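Local coordinates for protein DR2417 (PDB 4XWW) that probably degrades RNA from the 5' end as a dimeric, metal-dependent exonuclease of the metallo-beta-lactamase superfamily and may also cut RNA internally, at residues Cys310-Met318 with Ser344-Val354; Ala484-Val494 with Arg511-Leu522. All blocks are in the same frame, centred on the assembly; numbering follows the deposited sequence.

Contact 1: residues Cys310-Met318 with Ser344-Val354. With nucleotides of chain C.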
# COMPACT_ATOMS: atom_id res chain seq x y z
N CYS A 310 -10.69 -11.59 -17.80
CA CYS A 310 -9.58 -10.67 -18.09
C CYS A 310 -8.43 -10.73 -17.07
O CYS A 310 -8.66 -10.91 -15.88
CB CYS A 310 -10.07 -9.22 -18.11
SG CYS A 310 -11.53 -8.83 -19.11
N THR A 311 -7.20 -10.49 -17.54
CA THR A 311 -6.05 -10.29 -16.67
C THR A 311 -6.14 -8.94 -15.96
O THR A 311 -6.81 -8.04 -16.45
CB THR A 311 -4.77 -10.33 -17.47
OG1 THR A 311 -4.87 -9.42 -18.57
CG2 THR A 311 -4.51 -11.75 -18.02
N GLY A 312 -5.42 -8.81 -14.85
CA GLY A 312 -5.31 -7.53 -14.20
C GLY A 312 -5.89 -7.41 -12.81
O GLY A 312 -6.09 -6.30 -12.34
N SER A 313 -6.10 -8.54 -12.13
CA SER A 313 -6.83 -8.55 -10.86
C SER A 313 -6.10 -7.78 -9.75
O SER A 313 -6.72 -7.36 -8.77
CB SER A 313 -7.09 -9.99 -10.41
OG SER A 313 -5.91 -10.57 -9.90
N GLN A 314 -4.80 -7.58 -9.92
CA GLN A 314 -4.01 -6.87 -8.91
C GLN A 314 -3.69 -5.44 -9.32
O GLN A 314 -2.78 -4.82 -8.78
CB GLN A 314 -2.72 -7.64 -8.63
CG GLN A 314 -2.94 -8.93 -7.83
CD GLN A 314 -3.71 -8.68 -6.54
OE1 GLN A 314 -3.26 -7.95 -5.66
NE2 GLN A 314 -4.89 -9.29 -6.44
N GLY A 315 -4.44 -4.91 -10.27
CA GLY A 315 -4.31 -3.49 -10.62
C GLY A 315 -3.20 -3.13 -11.58
O GLY A 315 -2.89 -1.95 -11.73
N GLN A 316 -2.61 -4.13 -12.22
CA GLN A 316 -1.54 -3.90 -13.19
C GLN A 316 -2.04 -2.98 -14.31
O GLN A 316 -2.96 -3.34 -15.04
CB GLN A 316 -1.03 -5.23 -13.78
CG GLN A 316 -0.54 -6.25 -12.74
CD GLN A 316 -1.62 -7.26 -12.34
OE1 GLN A 316 -2.80 -6.92 -12.22
NE2 GLN A 316 -1.21 -8.51 -12.14
N PRO A 317 -1.45 -1.78 -14.44
CA PRO A 317 -1.92 -0.84 -15.46
C PRO A 317 -1.87 -1.35 -16.91
O PRO A 317 -2.67 -0.89 -17.73
CB PRO A 317 -0.99 0.36 -15.28
CG PRO A 317 -0.60 0.31 -13.85
CD PRO A 317 -0.43 -1.17 -13.57
N MET A 318 -0.95 -2.26 -17.23
CA MET A 318 -0.84 -2.74 -18.60
C MET A 318 -1.56 -4.06 -18.84
O MET A 318 -1.55 -4.58 -19.96
CB MET A 318 0.63 -2.90 -18.99
CG MET A 318 1.36 -1.59 -19.10
SD MET A 318 0.58 -0.56 -20.34
CE MET A 318 0.43 0.99 -19.44
N SER A 344 -11.40 -11.27 -6.70
CA SER A 344 -10.08 -11.24 -6.09
C SER A 344 -10.08 -10.20 -4.97
O SER A 344 -11.00 -9.40 -4.88
CB SER A 344 -8.99 -10.87 -7.11
OG SER A 344 -9.28 -9.63 -7.70
N ASN A 345 -9.05 -10.25 -4.14
CA ASN A 345 -8.81 -9.26 -3.11
C ASN A 345 -7.43 -8.73 -3.39
O ASN A 345 -6.55 -9.49 -3.79
CB ASN A 345 -8.86 -9.86 -1.71
CG ASN A 345 -10.25 -9.92 -1.14
OD1 ASN A 345 -11.05 -8.99 -1.30
ND2 ASN A 345 -10.54 -11.01 -0.43
N PRO A 346 -7.20 -7.44 -3.13
CA PRO A 346 -5.83 -6.94 -3.30
C PRO A 346 -4.83 -7.59 -2.35
O PRO A 346 -5.06 -7.68 -1.15
CB PRO A 346 -5.94 -5.44 -2.97
CG PRO A 346 -7.40 -5.13 -2.99
CD PRO A 346 -8.13 -6.40 -2.65
N ILE A 347 -3.74 -8.07 -2.91
CA ILE A 347 -2.63 -8.58 -2.12
C ILE A 347 -1.96 -7.39 -1.44
O ILE A 347 -1.82 -6.34 -2.06
CB ILE A 347 -1.66 -9.35 -3.01
CG1 ILE A 347 -2.38 -10.56 -3.62
CG2 ILE A 347 -0.41 -9.77 -2.24
CD1 ILE A 347 -1.64 -11.22 -4.75
N PRO A 348 -1.56 -7.53 -0.17
CA PRO A 348 -0.89 -6.44 0.55
C PRO A 348 0.19 -5.78 -0.29
O PRO A 348 1.05 -6.46 -0.84
CB PRO A 348 -0.30 -7.14 1.77
CG PRO A 348 -1.27 -8.24 2.04
CD PRO A 348 -1.76 -8.71 0.70
N GLY A 349 0.11 -4.46 -0.40
CA GLY A 349 1.00 -3.72 -1.27
C GLY A 349 0.35 -3.28 -2.58
O GLY A 349 0.83 -2.35 -3.23
N ASN A 350 -0.73 -3.96 -2.97
CA ASN A 350 -1.39 -3.66 -4.24
C ASN A 350 -2.67 -2.86 -4.05
O ASN A 350 -3.38 -2.59 -5.02
CB ASN A 350 -1.70 -4.95 -5.01
CG ASN A 350 -0.44 -5.67 -5.45
OD1 ASN A 350 0.62 -5.06 -5.56
ND2 ASN A 350 -0.55 -6.97 -5.69
N GLU A 351 -2.96 -2.48 -2.81
CA GLU A 351 -4.20 -1.77 -2.50
C GLU A 351 -4.40 -0.49 -3.32
O GLU A 351 -5.49 -0.25 -3.86
CB GLU A 351 -4.26 -1.44 -1.00
CG GLU A 351 -4.53 -2.65 -0.10
CD GLU A 351 -3.27 -3.26 0.49
OE1 GLU A 351 -2.15 -2.89 0.07
OE2 GLU A 351 -3.39 -4.12 1.39
N ASP A 352 -3.36 0.34 -3.40
CA ASP A 352 -3.44 1.59 -4.15
C ASP A 352 -3.71 1.38 -5.64
O ASP A 352 -4.47 2.15 -6.26
CB ASP A 352 -2.14 2.39 -3.98
CG ASP A 352 -2.15 3.27 -2.74
OD1 ASP A 352 -3.24 3.52 -2.19
OD2 ASP A 352 -1.06 3.72 -2.33
N ALA A 353 -3.06 0.38 -6.20
CA ALA A 353 -3.17 0.09 -7.63
C ALA A 353 -4.60 -0.39 -7.96
O ALA A 353 -5.21 0.08 -8.93
CB ALA A 353 -2.13 -0.95 -8.04
N VAL A 354 -5.13 -1.30 -7.14
CA VAL A 354 -6.49 -1.74 -7.34
C VAL A 354 -7.49 -0.60 -7.12
O VAL A 354 -8.44 -0.46 -7.88
CB VAL A 354 -6.84 -2.92 -6.43
CG1 VAL A 354 -8.31 -3.31 -6.61
CG2 VAL A 354 -5.92 -4.12 -6.77
P U C 2 -5.62 -15.38 -1.46
OP1 U C 2 -5.65 -16.41 -2.52
OP2 U C 2 -5.84 -15.77 -0.05
O5' U C 2 -4.23 -14.60 -1.51
C5' U C 2 -3.68 -14.12 -2.74
C4' U C 2 -2.17 -14.25 -2.72
O4' U C 2 -1.59 -13.25 -1.84
C3' U C 2 -1.62 -15.60 -2.24
O3' U C 2 -0.52 -15.96 -3.06
C2' U C 2 -1.11 -15.28 -0.84
O2' U C 2 -0.08 -16.15 -0.42
C1' U C 2 -0.61 -13.86 -1.03
N1 U C 2 -0.48 -13.09 0.21
C2 U C 2 0.64 -12.29 0.36
O2 U C 2 1.50 -12.20 -0.50
N3 U C 2 0.71 -11.60 1.54
C4 U C 2 -0.20 -11.63 2.57
O4 U C 2 0.00 -10.95 3.58
C5 U C 2 -1.33 -12.48 2.35
C6 U C 2 -1.43 -13.16 1.20
P U C 5 -1.74 -13.03 -13.45
OP1 U C 5 -2.20 -12.25 -12.29
OP2 U C 5 -2.72 -13.81 -14.23
O5' U C 5 -1.00 -12.05 -14.46
C5' U C 5 -1.73 -10.99 -15.09
C4' U C 5 -0.84 -9.81 -15.37
O4' U C 5 0.40 -9.91 -14.61
C3' U C 5 -0.36 -9.67 -16.80
O3' U C 5 -1.36 -9.14 -17.66
C2' U C 5 0.84 -8.75 -16.63
O2' U C 5 0.48 -7.41 -16.42
C1' U C 5 1.46 -9.33 -15.35
N1 U C 5 2.46 -10.36 -15.64
C2 U C 5 3.74 -9.94 -15.96
O2 U C 5 4.06 -8.76 -15.98
N3 U C 5 4.63 -10.94 -16.23
C4 U C 5 4.38 -12.30 -16.24
O4 U C 5 5.30 -13.08 -16.51
C5 U C 5 3.04 -12.66 -15.91
C6 U C 5 2.14 -11.70 -15.64
P U C 6 -1.43 -9.62 -19.18
OP1 U C 6 -2.62 -9.01 -19.81
OP2 U C 6 -1.21 -11.10 -19.22
O5' U C 6 -0.12 -8.97 -19.82
C5' U C 6 0.13 -7.57 -19.75
C4' U C 6 1.52 -7.25 -20.22
O4' U C 6 2.49 -7.87 -19.33
C3' U C 6 1.89 -7.78 -21.59
O3' U C 6 1.42 -6.96 -22.65
C2' U C 6 3.41 -7.88 -21.52
O2' U C 6 4.01 -6.61 -21.66
C1' U C 6 3.60 -8.35 -20.08
N1 U C 6 3.66 -9.83 -19.97
C2 U C 6 4.89 -10.43 -20.14
O2 U C 6 5.91 -9.79 -20.35
N3 U C 6 4.89 -11.80 -20.04
C4 U C 6 3.80 -12.62 -19.80
O4 U C 6 3.97 -13.84 -19.73
C5 U C 6 2.56 -11.92 -19.64
C6 U C 6 2.54 -10.59 -19.73
O HOH W 1 -7.88 -7.72 -6.33
O HOH W 2 -3.58 0.60 -11.09
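In the beta-CASP domain of this RNase J, the loop that follows strand 306-310 meets the loop leading into helix 351-364, and Q314 joins the two beside the bound RNA. Its carboxamide is held by three hydrogen bonds. Q314 OE1 accepts from the backbone N of I347 at 2.8 Å, the donor tilted from the carbonyl plane, and from ND2 of N350 at 2.9 Å, in that plane on a lone pair. On the other branch, Q314 NE2 donates to N345 O, 3.1 Å away, from above the plane of that carbonyl. Bonds on both branches fix the rotation of the amide, and the bend at chi2 (-54°) turns it toward the 344-354 loop. N350 crosses Q314 at about a right angle, with the amide planes 49° apart. V354 CG2 packs against the Q314 backbone, 3.6 Å from Q314 C.

Both loops also touch RNA. I347 CG1 lies 3.3 Å from O4' of U2 of chain C, so the residue whose N binds Q314 also packs on a ribose, while T311 OG1 donates to OP1 of U6 of chain C at 2.6 Å. A water also bridges the two segments, donating to both G315 O and A353 O, at 2.7 Å from G315 O.

Contact 2: residues Ala484-Val494 with Arg511-Leu522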
# COMPACT_ATOMS: atom_id res chain seq x y z
N ALA A 484 32.70 21.69 -10.97
CA ALA A 484 33.53 22.89 -10.91
C ALA A 484 34.56 22.87 -12.03
O ALA A 484 35.29 21.89 -12.20
CB ALA A 484 34.23 23.00 -9.56
N VAL A 485 34.60 23.94 -12.82
CA VAL A 485 35.59 24.08 -13.88
C VAL A 485 36.60 25.16 -13.52
O VAL A 485 36.25 26.32 -13.35
CB VAL A 485 34.93 24.41 -15.23
CG1 VAL A 485 35.93 24.19 -16.37
CG2 VAL A 485 33.68 23.57 -15.44
N LEU A 486 37.86 24.76 -13.40
CA LEU A 486 38.91 25.62 -12.88
C LEU A 486 39.39 26.67 -13.88
O LEU A 486 39.86 27.74 -13.48
CB LEU A 486 40.10 24.77 -12.42
CG LEU A 486 40.13 24.30 -10.96
CD1 LEU A 486 38.74 23.94 -10.45
CD2 LEU A 486 41.07 23.12 -10.80
N HIS A 487 39.27 26.37 -15.17
CA HIS A 487 39.87 27.22 -16.19
C HIS A 487 38.87 27.73 -17.24
O HIS A 487 37.87 27.07 -17.52
CB HIS A 487 41.02 26.48 -16.87
CG HIS A 487 42.18 26.22 -15.96
ND1 HIS A 487 43.14 27.16 -15.70
CD2 HIS A 487 42.51 25.12 -15.25
CE1 HIS A 487 44.03 26.65 -14.86
NE2 HIS A 487 43.67 25.41 -14.57
N PRO A 488 39.13 28.92 -17.80
CA PRO A 488 40.22 29.84 -17.45
C PRO A 488 40.11 30.38 -16.03
O PRO A 488 41.08 30.36 -15.27
CB PRO A 488 40.07 30.97 -18.48
CG PRO A 488 39.37 30.34 -19.63
CD PRO A 488 38.41 29.37 -19.01
N THR A 489 38.92 30.85 -15.68
CA THR A 489 38.62 31.35 -14.34
C THR A 489 37.60 30.40 -13.72
O THR A 489 36.63 30.03 -14.39
CB THR A 489 38.09 32.80 -14.39
OG1 THR A 489 39.07 33.64 -15.01
CG2 THR A 489 37.77 33.32 -13.00
N PRO A 490 37.81 29.99 -12.45
CA PRO A 490 36.93 28.98 -11.87
C PRO A 490 35.46 29.37 -11.92
O PRO A 490 35.12 30.53 -11.66
CB PRO A 490 37.40 28.88 -10.42
CG PRO A 490 38.79 29.38 -10.43
CD PRO A 490 38.83 30.44 -11.49
N HIS A 491 34.60 28.42 -12.29
CA HIS A 491 33.17 28.64 -12.33
C HIS A 491 32.47 27.31 -12.09
O HIS A 491 33.07 26.24 -12.25
CB HIS A 491 32.74 29.25 -13.67
CG HIS A 491 33.20 28.49 -14.87
ND1 HIS A 491 34.53 28.32 -15.19
CD2 HIS A 491 32.51 27.86 -15.86
CE1 HIS A 491 34.64 27.62 -16.30
NE2 HIS A 491 33.42 27.32 -16.73
N VAL A 492 31.21 27.36 -11.68
CA VAL A 492 30.50 26.15 -11.30
C VAL A 492 29.33 25.87 -12.24
O VAL A 492 28.65 26.79 -12.68
CB VAL A 492 29.99 26.23 -9.84
CG1 VAL A 492 29.27 24.95 -9.45
CG2 VAL A 492 31.15 26.50 -8.90
N GLU A 493 29.12 24.60 -12.56
CA GLU A 493 28.04 24.21 -13.45
C GLU A 493 26.99 23.36 -12.73
O GLU A 493 27.33 22.40 -12.04
CB GLU A 493 28.59 23.48 -14.67
CG GLU A 493 29.38 24.37 -15.61
CD GLU A 493 28.88 24.26 -17.04
OE1 GLU A 493 29.01 23.18 -17.64
OE2 GLU A 493 28.34 25.27 -17.55
N VAL A 494 25.72 23.72 -12.91
CA VAL A 494 24.63 23.06 -12.21
C VAL A 494 23.67 22.33 -13.15
O VAL A 494 23.13 22.93 -14.08
CB VAL A 494 23.82 24.08 -11.38
CG1 VAL A 494 22.50 23.48 -10.91
CG2 VAL A 494 24.64 24.57 -10.20
N ARG A 511 25.39 28.23 -7.57
CA ARG A 511 26.71 28.42 -8.16
C ARG A 511 27.67 29.15 -7.23
O ARG A 511 28.80 28.69 -7.02
CB ARG A 511 26.61 29.21 -9.46
CG ARG A 511 26.50 28.36 -10.71
CD ARG A 511 26.92 29.18 -11.92
NE ARG A 511 25.81 29.47 -12.82
CZ ARG A 511 25.53 28.76 -13.92
NH1 ARG A 511 24.50 29.10 -14.68
NH2 ARG A 511 26.29 27.72 -14.25
N ARG A 512 27.23 30.27 -6.67
CA ARG A 512 28.11 31.13 -5.87
C ARG A 512 28.56 30.45 -4.58
O ARG A 512 29.70 30.64 -4.15
CB ARG A 512 27.42 32.46 -5.53
CG ARG A 512 26.42 32.41 -4.37
CD ARG A 512 26.28 33.75 -3.67
NE ARG A 512 26.60 34.86 -4.56
CZ ARG A 512 25.79 35.33 -5.49
NH1 ARG A 512 24.59 34.80 -5.67
NH2 ARG A 512 26.18 36.34 -6.26
N VAL A 513 27.67 29.67 -3.98
CA VAL A 513 27.98 28.98 -2.74
C VAL A 513 29.02 27.91 -3.02
O VAL A 513 29.99 27.75 -2.28
CB VAL A 513 26.72 28.37 -2.10
CG1 VAL A 513 27.09 27.56 -0.87
CG2 VAL A 513 25.73 29.47 -1.74
N ALA A 514 28.82 27.19 -4.12
CA ALA A 514 29.78 26.20 -4.58
C ALA A 514 31.10 26.87 -4.93
O ALA A 514 32.16 26.42 -4.50
CB ALA A 514 29.23 25.45 -5.77
N LEU A 515 31.03 27.95 -5.70
CA LEU A 515 32.22 28.64 -6.21
C LEU A 515 33.11 29.16 -5.09
O LEU A 515 34.33 28.98 -5.14
CB LEU A 515 31.82 29.80 -7.13
CG LEU A 515 32.96 30.42 -7.93
CD1 LEU A 515 33.51 29.42 -8.92
CD2 LEU A 515 32.50 31.69 -8.63
N GLU A 516 32.50 29.82 -4.10
CA GLU A 516 33.25 30.35 -2.97
C GLU A 516 34.07 29.23 -2.33
O GLU A 516 35.24 29.43 -2.02
CB GLU A 516 32.31 30.98 -1.94
N ALA A 517 33.46 28.06 -2.18
CA ALA A 517 34.15 26.89 -1.64
C ALA A 517 35.28 26.44 -2.56
O ALA A 517 36.34 26.03 -2.09
CB ALA A 517 33.17 25.76 -1.41
N VAL A 518 35.05 26.50 -3.87
CA VAL A 518 36.09 26.18 -4.84
C VAL A 518 37.23 27.18 -4.73
O VAL A 518 38.39 26.80 -4.59
CB VAL A 518 35.56 26.18 -6.29
CG1 VAL A 518 36.66 25.76 -7.26
CG2 VAL A 518 34.36 25.26 -6.42
N GLU A 519 36.89 28.46 -4.80
CA GLU A 519 37.87 29.55 -4.71
C GLU A 519 38.57 29.60 -3.36
O GLU A 519 39.79 29.74 -3.29
CB GLU A 519 37.20 30.89 -4.99
CG GLU A 519 36.89 31.16 -6.45
CD GLU A 519 36.01 32.38 -6.64
OE1 GLU A 519 35.49 32.89 -5.63
OE2 GLU A 519 35.85 32.83 -7.79
N GLN A 520 37.79 29.49 -2.28
CA GLN A 520 38.37 29.52 -0.94
C GLN A 520 39.23 28.29 -0.72
O GLN A 520 40.29 28.36 -0.10
CB GLN A 520 37.27 29.60 0.13
CG GLN A 520 37.79 29.67 1.56
CD GLN A 520 38.70 30.86 1.79
OE1 GLN A 520 38.63 31.86 1.07
NE2 GLN A 520 39.56 30.76 2.80
N GLY A 521 38.77 27.16 -1.26
CA GLY A 521 39.51 25.92 -1.18
C GLY A 521 40.82 25.94 -1.95
O GLY A 521 41.76 25.24 -1.59
N LEU A 522 40.89 26.73 -3.02
CA LEU A 522 42.12 26.85 -3.78
C LEU A 522 43.07 27.83 -3.09
O LEU A 522 44.29 27.66 -3.12
CB LEU A 522 41.84 27.29 -5.22
CG LEU A 522 41.10 26.29 -6.11
CD1 LEU A 522 40.80 26.89 -7.48
CD2 LEU A 522 41.89 25.00 -6.25
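This is a helix-on-sheet packing contact in the C-terminal domain: helix 504-523 lies against one face of the sheet at its 491-497 edge, close to the connection of the beta hairpin 479-485/491-497, where V485 and H491 form a reciprocal backbone hydrogen-bonded pair. The short axes of strand 491-494 and helix 511-522 approach to 7.6 Å, and their directions differ by 140°, so the helix runs roughly against the strand at a marked slant.

V492 carries most of the strand's side of the contact. Its two methyls divide the work: CG1, anti to the backbone N (chi1 -179°), meets A514 CB at 3.7 Å, while V492 CG2 sits over the helix backbone, 3.5 Å from L515 N, and also reaches the L515 and V518 side chains. L515 brings CD1 alongside the strand backbone, 3.4 Å from P490 O and close to H491 CA. Farther along the helix, V518 points its CG2 at A484 CB (3.9 Å), and its CG1 lies near L486 CD1. L522 CD1 extends the apolar row to L486 CG and P490 CG, both at 4.4 Å.

The polar element lies at the other end of the segment. R511, its chain bent at chi3, lays CG and CD against the V492 carbonyl, and R511 NH2 donates to V492 O at 3.0 Å. The bond is almost straight (174°), and the acceptor lies in the guanidinium plane, at its edge. E493 OE2 is near this nitrogen but beyond salt-bridge distance.

A514 also touches V539 of helix 528-547, and A484 touches M535 there, so the second helix continues the same packed layer. A beta hairpin within a three-stranded mixed sheet, with two helices packed together beside it, is the two-layer alpha/beta form of this RNase J C-terminal domain.

How the contacts relate
Both segments of contact 1 precede those of contact 2 in the chain, and the two contacts share no helix, strand or sheet. Their centres are about 51 Å apart and their nearest atoms about 32 Å. Contact 1 belongs to the beta-CASP domain and adjoins its five-stranded parallel sheet through strand 306-310; contact 2 belongs to the C-terminal domain and its three-stranded mixed sheet. They also differ in their relation to the RNA: contact 1 touches it, whereas the nearest atom of contact 2 is about 36 Å away. Both have residues packed against the second subunit. Thus 310-318/344-354 shapes an RNA-facing surface, while 484-494/511-522 joins helix to sheet within a remote domain.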